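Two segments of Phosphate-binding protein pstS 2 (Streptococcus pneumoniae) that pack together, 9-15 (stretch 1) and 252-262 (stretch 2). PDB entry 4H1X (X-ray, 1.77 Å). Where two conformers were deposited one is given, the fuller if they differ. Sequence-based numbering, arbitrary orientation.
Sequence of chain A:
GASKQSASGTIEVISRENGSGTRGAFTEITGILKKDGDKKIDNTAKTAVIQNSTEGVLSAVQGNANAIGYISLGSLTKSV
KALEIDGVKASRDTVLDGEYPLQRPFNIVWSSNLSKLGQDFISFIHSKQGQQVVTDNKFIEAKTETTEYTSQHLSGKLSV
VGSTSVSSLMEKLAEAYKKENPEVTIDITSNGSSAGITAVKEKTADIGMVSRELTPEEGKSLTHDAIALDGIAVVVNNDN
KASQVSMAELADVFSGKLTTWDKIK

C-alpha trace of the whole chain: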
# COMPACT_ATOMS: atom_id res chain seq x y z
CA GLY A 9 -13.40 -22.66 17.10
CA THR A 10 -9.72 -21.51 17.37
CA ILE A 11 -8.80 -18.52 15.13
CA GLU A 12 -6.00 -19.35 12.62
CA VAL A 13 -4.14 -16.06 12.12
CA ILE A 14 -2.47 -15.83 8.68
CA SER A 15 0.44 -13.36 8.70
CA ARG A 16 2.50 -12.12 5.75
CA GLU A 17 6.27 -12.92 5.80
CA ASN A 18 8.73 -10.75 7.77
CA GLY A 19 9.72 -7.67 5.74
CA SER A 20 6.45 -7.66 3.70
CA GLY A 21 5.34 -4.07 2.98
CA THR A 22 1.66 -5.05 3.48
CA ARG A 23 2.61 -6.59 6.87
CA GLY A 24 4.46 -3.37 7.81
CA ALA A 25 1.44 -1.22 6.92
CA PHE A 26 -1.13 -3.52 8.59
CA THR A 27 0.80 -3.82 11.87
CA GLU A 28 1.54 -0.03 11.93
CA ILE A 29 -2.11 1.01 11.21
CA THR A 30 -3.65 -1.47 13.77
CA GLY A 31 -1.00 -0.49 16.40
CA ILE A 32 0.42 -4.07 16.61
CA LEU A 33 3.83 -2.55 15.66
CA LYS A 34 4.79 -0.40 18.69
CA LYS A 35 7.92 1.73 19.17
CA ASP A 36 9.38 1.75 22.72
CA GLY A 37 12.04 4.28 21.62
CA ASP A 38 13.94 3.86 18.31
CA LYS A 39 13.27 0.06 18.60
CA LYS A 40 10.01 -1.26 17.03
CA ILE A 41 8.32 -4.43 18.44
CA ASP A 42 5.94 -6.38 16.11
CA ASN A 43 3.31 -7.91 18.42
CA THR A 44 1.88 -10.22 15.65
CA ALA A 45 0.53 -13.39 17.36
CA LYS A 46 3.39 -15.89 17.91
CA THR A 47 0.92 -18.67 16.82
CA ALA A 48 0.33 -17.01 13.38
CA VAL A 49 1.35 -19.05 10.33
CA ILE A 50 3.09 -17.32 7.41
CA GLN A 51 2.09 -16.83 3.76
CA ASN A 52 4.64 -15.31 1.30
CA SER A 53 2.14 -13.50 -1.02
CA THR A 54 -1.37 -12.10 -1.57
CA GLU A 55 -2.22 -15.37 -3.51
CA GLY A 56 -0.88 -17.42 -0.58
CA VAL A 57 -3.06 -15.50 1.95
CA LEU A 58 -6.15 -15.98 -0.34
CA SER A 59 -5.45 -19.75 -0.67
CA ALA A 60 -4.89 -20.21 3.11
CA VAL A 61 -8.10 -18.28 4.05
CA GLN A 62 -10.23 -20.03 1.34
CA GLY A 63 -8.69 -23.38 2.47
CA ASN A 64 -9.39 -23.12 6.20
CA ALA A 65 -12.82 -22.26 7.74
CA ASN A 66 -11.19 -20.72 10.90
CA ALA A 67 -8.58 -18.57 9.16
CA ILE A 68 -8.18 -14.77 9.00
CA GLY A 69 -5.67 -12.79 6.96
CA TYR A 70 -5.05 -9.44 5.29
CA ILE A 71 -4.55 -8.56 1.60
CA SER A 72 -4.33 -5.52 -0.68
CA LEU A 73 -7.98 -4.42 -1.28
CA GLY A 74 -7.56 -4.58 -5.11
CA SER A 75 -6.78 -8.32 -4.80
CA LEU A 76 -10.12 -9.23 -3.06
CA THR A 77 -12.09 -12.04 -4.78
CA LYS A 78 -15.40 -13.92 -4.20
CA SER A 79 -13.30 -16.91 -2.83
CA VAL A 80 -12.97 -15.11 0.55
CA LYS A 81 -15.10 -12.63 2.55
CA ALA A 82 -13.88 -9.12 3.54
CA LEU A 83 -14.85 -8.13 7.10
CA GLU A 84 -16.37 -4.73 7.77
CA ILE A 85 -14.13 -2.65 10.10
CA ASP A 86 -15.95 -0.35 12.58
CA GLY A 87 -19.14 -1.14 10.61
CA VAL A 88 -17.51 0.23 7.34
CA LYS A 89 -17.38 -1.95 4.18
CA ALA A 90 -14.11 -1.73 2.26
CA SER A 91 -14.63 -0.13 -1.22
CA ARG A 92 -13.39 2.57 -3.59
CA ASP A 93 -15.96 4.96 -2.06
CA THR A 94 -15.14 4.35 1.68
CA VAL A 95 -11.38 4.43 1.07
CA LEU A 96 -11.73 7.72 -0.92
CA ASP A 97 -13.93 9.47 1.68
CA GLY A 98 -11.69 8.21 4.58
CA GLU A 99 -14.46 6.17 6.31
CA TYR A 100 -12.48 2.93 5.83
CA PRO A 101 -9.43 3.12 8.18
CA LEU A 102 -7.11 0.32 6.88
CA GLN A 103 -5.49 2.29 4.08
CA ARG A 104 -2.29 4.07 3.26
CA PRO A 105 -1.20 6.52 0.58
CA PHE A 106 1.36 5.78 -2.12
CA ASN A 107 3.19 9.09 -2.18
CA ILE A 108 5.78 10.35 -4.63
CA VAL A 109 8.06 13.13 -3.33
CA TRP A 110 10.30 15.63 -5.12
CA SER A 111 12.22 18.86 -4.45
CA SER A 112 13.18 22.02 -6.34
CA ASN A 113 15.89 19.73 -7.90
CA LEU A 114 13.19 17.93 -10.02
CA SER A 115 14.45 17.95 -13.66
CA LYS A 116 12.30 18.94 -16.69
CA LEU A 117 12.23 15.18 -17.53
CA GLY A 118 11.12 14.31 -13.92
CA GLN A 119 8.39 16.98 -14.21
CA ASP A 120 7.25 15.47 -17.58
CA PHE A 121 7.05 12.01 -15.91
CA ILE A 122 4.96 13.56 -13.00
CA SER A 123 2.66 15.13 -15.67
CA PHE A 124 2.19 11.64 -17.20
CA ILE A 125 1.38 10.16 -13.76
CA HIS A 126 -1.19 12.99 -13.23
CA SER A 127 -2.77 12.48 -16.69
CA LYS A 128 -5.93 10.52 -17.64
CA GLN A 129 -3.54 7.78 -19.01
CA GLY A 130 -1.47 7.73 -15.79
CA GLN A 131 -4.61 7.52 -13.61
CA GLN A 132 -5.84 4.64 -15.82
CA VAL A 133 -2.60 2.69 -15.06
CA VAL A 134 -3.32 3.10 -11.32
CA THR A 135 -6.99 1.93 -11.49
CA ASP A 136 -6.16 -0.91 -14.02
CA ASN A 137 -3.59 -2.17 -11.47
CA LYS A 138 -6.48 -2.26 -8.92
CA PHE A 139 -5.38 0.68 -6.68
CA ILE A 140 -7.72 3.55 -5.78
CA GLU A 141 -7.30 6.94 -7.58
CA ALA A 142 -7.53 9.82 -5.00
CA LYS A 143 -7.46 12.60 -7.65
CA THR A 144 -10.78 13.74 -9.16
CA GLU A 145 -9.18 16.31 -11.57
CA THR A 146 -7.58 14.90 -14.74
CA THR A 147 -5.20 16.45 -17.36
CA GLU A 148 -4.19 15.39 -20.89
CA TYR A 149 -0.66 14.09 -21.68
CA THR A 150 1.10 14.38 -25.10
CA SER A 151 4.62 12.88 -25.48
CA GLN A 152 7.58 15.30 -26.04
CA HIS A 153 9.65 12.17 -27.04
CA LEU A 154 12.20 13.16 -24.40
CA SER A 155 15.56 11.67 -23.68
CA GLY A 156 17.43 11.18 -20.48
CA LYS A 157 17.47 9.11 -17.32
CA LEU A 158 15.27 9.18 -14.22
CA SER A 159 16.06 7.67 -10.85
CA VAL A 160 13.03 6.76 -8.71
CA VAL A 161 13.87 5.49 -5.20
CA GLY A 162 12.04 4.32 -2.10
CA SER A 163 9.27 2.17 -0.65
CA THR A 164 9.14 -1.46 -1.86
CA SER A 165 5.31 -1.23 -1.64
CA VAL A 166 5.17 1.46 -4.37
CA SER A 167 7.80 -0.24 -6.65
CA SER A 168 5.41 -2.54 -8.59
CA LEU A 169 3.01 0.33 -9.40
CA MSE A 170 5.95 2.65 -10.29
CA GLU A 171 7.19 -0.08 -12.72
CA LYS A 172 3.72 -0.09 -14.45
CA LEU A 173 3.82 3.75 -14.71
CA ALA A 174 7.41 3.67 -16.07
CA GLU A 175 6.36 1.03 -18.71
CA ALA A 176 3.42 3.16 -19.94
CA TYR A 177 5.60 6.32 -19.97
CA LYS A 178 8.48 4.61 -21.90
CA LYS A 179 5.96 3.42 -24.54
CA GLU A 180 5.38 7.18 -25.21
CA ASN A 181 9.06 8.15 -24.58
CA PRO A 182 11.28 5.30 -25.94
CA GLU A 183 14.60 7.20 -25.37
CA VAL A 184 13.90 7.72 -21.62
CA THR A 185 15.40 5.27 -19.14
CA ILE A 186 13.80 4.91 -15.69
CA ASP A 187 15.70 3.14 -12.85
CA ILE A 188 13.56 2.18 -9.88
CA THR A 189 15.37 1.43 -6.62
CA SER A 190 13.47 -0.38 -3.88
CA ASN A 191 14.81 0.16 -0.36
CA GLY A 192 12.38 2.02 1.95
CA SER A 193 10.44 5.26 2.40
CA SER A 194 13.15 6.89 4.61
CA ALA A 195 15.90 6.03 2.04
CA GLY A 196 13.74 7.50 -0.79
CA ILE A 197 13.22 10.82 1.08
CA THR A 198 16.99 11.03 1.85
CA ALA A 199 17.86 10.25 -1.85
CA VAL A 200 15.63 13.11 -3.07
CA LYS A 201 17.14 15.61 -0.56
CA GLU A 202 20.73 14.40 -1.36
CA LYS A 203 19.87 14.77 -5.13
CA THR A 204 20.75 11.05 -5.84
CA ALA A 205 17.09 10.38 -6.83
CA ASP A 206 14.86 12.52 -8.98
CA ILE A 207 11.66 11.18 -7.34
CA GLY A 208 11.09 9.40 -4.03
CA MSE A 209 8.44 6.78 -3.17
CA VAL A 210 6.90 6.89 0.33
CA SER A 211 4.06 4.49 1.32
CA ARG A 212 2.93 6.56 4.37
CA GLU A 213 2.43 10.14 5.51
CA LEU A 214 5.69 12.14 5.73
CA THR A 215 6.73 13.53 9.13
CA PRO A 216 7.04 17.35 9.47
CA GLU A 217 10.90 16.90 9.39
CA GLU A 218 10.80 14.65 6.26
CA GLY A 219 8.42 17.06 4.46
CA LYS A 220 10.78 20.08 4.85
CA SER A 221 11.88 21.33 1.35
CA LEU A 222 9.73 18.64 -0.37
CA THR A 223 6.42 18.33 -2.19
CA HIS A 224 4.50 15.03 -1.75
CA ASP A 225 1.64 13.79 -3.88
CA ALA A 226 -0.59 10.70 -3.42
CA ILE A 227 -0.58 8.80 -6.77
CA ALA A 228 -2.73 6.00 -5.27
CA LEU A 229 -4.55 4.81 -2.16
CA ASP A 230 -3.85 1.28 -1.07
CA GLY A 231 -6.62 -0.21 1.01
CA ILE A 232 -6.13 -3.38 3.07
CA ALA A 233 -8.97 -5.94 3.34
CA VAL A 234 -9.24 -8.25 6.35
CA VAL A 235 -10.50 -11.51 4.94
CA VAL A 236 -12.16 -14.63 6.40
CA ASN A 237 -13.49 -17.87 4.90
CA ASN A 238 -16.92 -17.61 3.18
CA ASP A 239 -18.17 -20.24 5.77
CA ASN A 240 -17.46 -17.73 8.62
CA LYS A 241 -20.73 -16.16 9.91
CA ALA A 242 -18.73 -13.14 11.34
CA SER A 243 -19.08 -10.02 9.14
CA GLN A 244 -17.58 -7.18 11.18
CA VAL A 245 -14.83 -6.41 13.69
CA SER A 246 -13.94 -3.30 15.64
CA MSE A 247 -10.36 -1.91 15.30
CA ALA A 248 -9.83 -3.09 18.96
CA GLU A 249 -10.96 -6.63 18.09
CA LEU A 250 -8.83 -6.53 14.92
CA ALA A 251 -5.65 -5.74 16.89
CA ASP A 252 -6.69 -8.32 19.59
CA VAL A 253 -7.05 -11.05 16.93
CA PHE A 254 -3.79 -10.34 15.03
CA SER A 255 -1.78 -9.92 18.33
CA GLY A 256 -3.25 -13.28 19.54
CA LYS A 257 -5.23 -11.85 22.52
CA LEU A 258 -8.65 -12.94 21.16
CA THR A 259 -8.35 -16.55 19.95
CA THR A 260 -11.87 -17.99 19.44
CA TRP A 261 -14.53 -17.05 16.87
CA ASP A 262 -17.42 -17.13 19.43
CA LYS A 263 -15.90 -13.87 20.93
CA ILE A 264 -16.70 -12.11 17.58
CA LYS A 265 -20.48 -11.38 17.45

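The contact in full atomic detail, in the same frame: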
# COMPACT_ATOMS: atom_id res chain seq x y z
N GLY A 9 -14.71 -22.02 17.01
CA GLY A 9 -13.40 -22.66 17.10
C GLY A 9 -12.24 -21.68 17.23
O GLY A 9 -12.46 -20.47 17.32
N THR A 10 -11.00 -22.23 17.23
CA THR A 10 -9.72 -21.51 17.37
C THR A 10 -9.39 -20.69 16.11
O THR A 10 -9.31 -21.26 15.01
CB THR A 10 -8.60 -22.52 17.66
OG1 THR A 10 -9.01 -23.36 18.75
CG2 THR A 10 -7.25 -21.86 17.97
N ILE A 11 -9.13 -19.39 16.27
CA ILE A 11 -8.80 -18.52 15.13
C ILE A 11 -7.39 -18.86 14.60
O ILE A 11 -6.43 -18.91 15.38
CB ILE A 11 -8.92 -17.01 15.50
CG1 ILE A 11 -10.36 -16.66 15.99
CG2 ILE A 11 -8.51 -16.10 14.33
CD1 ILE A 11 -10.48 -15.25 16.57
N GLU A 12 -7.28 -19.08 13.28
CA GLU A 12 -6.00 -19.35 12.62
C GLU A 12 -5.55 -18.05 11.97
O GLU A 12 -6.08 -17.65 10.93
CB GLU A 12 -6.11 -20.52 11.62
CG GLU A 12 -4.77 -20.99 11.07
CD GLU A 12 -4.78 -21.81 9.79
OE1 GLU A 12 -5.83 -22.42 9.47
OE2 GLU A 12 -3.73 -21.86 9.11
N VAL A 13 -4.62 -17.34 12.62
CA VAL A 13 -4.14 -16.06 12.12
C VAL A 13 -3.13 -16.31 10.99
O VAL A 13 -2.14 -17.03 11.18
CB VAL A 13 -3.53 -15.21 13.27
CG1 VAL A 13 -2.94 -13.90 12.75
CG2 VAL A 13 -4.58 -14.94 14.38
N ILE A 14 -3.38 -15.74 9.82
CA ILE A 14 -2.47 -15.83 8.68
C ILE A 14 -1.71 -14.52 8.61
O ILE A 14 -2.33 -13.48 8.39
CB ILE A 14 -3.19 -16.13 7.32
CG1 ILE A 14 -4.19 -17.33 7.38
CG2 ILE A 14 -2.17 -16.26 6.16
CD1 ILE A 14 -3.67 -18.63 7.88
N SER A 15 -0.39 -14.56 8.80
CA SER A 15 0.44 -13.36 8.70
C SER A 15 1.23 -13.37 7.40
O SER A 15 1.54 -14.44 6.87
CB SER A 15 1.41 -13.29 9.89
OG SER A 15 2.40 -12.29 9.69
N ASP A 252 -6.62 -7.19 18.65
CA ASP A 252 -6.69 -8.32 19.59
C ASP A 252 -6.50 -9.66 18.87
O ASP A 252 -5.76 -10.52 19.35
CB ASP A 252 -8.02 -8.32 20.34
CG ASP A 252 -8.12 -7.34 21.49
OD1 ASP A 252 -7.15 -6.57 21.71
OD2 ASP A 252 -9.18 -7.32 22.17
N VAL A 253 -7.15 -9.82 17.71
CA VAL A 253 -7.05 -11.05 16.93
C VAL A 253 -5.62 -11.23 16.37
O VAL A 253 -5.02 -12.29 16.58
CB VAL A 253 -8.14 -11.11 15.81
CG1 VAL A 253 -7.88 -12.26 14.84
CG2 VAL A 253 -9.55 -11.25 16.42
N PHE A 254 -5.10 -10.21 15.68
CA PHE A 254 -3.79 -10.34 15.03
C PHE A 254 -2.62 -10.36 16.02
O PHE A 254 -1.57 -10.90 15.67
CB PHE A 254 -3.61 -9.32 13.91
CG PHE A 254 -4.28 -9.82 12.64
CD1 PHE A 254 -3.58 -10.63 11.74
CD2 PHE A 254 -5.63 -9.57 12.40
CE1 PHE A 254 -4.20 -11.13 10.59
CE2 PHE A 254 -6.24 -10.06 11.24
CZ PHE A 254 -5.52 -10.82 10.33
N SER A 255 -2.80 -9.85 17.27
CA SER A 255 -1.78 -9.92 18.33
C SER A 255 -1.94 -11.20 19.18
O SER A 255 -1.16 -11.43 20.10
CB SER A 255 -1.84 -8.70 19.25
OG SER A 255 -3.07 -8.72 19.97
N GLY A 256 -2.96 -12.00 18.88
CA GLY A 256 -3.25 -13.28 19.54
C GLY A 256 -3.89 -13.20 20.92
O GLY A 256 -3.80 -14.17 21.68
N LYS A 257 -4.55 -12.08 21.23
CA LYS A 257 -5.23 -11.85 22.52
C LYS A 257 -6.65 -12.43 22.54
O LYS A 257 -7.15 -12.81 23.60
CB LYS A 257 -5.27 -10.36 22.84
CG LYS A 257 -3.93 -9.76 23.21
CD LYS A 257 -4.01 -8.24 23.31
CE LYS A 257 -2.65 -7.60 23.32
NZ LYS A 257 -2.73 -6.13 23.52
N LEU A 258 -7.30 -12.44 21.38
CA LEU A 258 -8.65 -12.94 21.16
C LEU A 258 -8.47 -14.11 20.22
O LEU A 258 -8.04 -13.92 19.07
CB LEU A 258 -9.47 -11.78 20.55
CG LEU A 258 -10.98 -11.91 20.51
CD1 LEU A 258 -11.61 -10.53 20.33
CD2 LEU A 258 -11.43 -12.83 19.37
N THR A 259 -8.72 -15.34 20.70
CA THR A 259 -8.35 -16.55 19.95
C THR A 259 -9.50 -17.46 19.52
O THR A 259 -9.22 -18.51 18.92
CB THR A 259 -7.38 -17.39 20.81
OG1 THR A 259 -8.06 -17.79 22.00
CG2 THR A 259 -6.11 -16.62 21.18
N THR A 260 -10.75 -17.13 19.86
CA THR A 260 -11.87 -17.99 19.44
C THR A 260 -12.91 -17.16 18.72
O THR A 260 -13.13 -16.00 19.07
CB THR A 260 -12.47 -18.74 20.63
OG1 THR A 260 -12.75 -17.81 21.66
CG2 THR A 260 -11.56 -19.85 21.13
N TRP A 261 -13.54 -17.75 17.69
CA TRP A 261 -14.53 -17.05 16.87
C TRP A 261 -15.81 -16.67 17.62
O TRP A 261 -16.39 -15.63 17.29
CB TRP A 261 -14.87 -17.87 15.62
CG TRP A 261 -13.81 -17.72 14.58
CD1 TRP A 261 -12.89 -18.66 14.20
CD2 TRP A 261 -13.49 -16.53 13.86
NE1 TRP A 261 -12.04 -18.13 13.25
CE2 TRP A 261 -12.39 -16.82 13.03
CE3 TRP A 261 -14.03 -15.23 13.83
CZ2 TRP A 261 -11.81 -15.87 12.19
CZ3 TRP A 261 -13.47 -14.29 12.99
CH2 TRP A 261 -12.36 -14.60 12.20
N ASP A 262 -16.20 -17.43 18.65
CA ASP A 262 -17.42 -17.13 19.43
C ASP A 262 -17.33 -15.74 20.13
O ASP A 262 -18.37 -15.17 20.46
CB ASP A 262 -17.73 -18.25 20.44
CG ASP A 262 -16.78 -18.41 21.61
OD1 ASP A 262 -15.59 -18.10 21.45
OD2 ASP A 262 -17.22 -18.92 22.67

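Two backbone hydrogen bonds fix the register of this contact, and aliphatic and aromatic side chains fill the space beside them. The bonds flank a single beta bridge between T10 and T260, whose CA atoms lie 4.6 Å apart. I11 N donates to T259 O at 2.8 Å, and W261 N donates to G9 O at 2.9 Å; both are close to linear. The same two carbonyls also receive CA-H...O contacts, T10 CA to T259 O at 3.4 Å and T260 CA to G9 O at 3.3 Å, so each oxygen serves twice. Because all of this is main chain, the bridge asks little of the side chains at its centre: T10 points away, and so does T260 overall, although its CB still touches stretch 1. T260 uses its hydroxyl locally, with T260 OG1 donating to D262 OD1 at 2.9 Å across the start of the 3-10 segment.

The apolar packing centres on I11, which is buried and gives up more area to the contact than any other residue. Its side chain, m at chi1 and t at chi2, reaches two aliphatic side chains and one aromatic ring. I11 CG2 meets V253 CG1 at 3.9 Å, I11 CD1 meets L258 CD2 at 3.8 Å, and I11 CG1 sits over the face of the W261 indole in a CH-pi interaction, 3.5 Å from the centroid of the five-membered ring and nearly on the ring normal. A beta-branched aliphatic chain suits the position, since its CG1 and CG2 leave CB in different directions. W261 offers a broad flat surface for it, while its NE1 is satisfied by a hydrogen bond elsewhere in the structure.

Two residues on, V13 again points toward stretch 2, while E12 between them points away, the alternation expected of extended chain. V13 CG1 lies 3.5 Å from F254 CD1, and V13 CG2 approaches the backbone at V253 O, also 3.5 Å away. The compact valine fits this close approach to the end of the helix. The F254 side chain leaves its CA sideways, but its ring comes nearer, placing F254 CE1 3.7 Å from I14 O, which lies at the ring edge.

G256 closes the helix in a Schellman motif, with K257 N bonded to D252 O at 2.7 Å and G256 N to V253 O at 3.1 Å. Its positive phi favours glycine. The rule to take away is economical: backbone pairing sets the register, and I11 and V13 pack against V253, L258 and the rings of F254 and W261, within 521 Å² of buried surface, both sides summed.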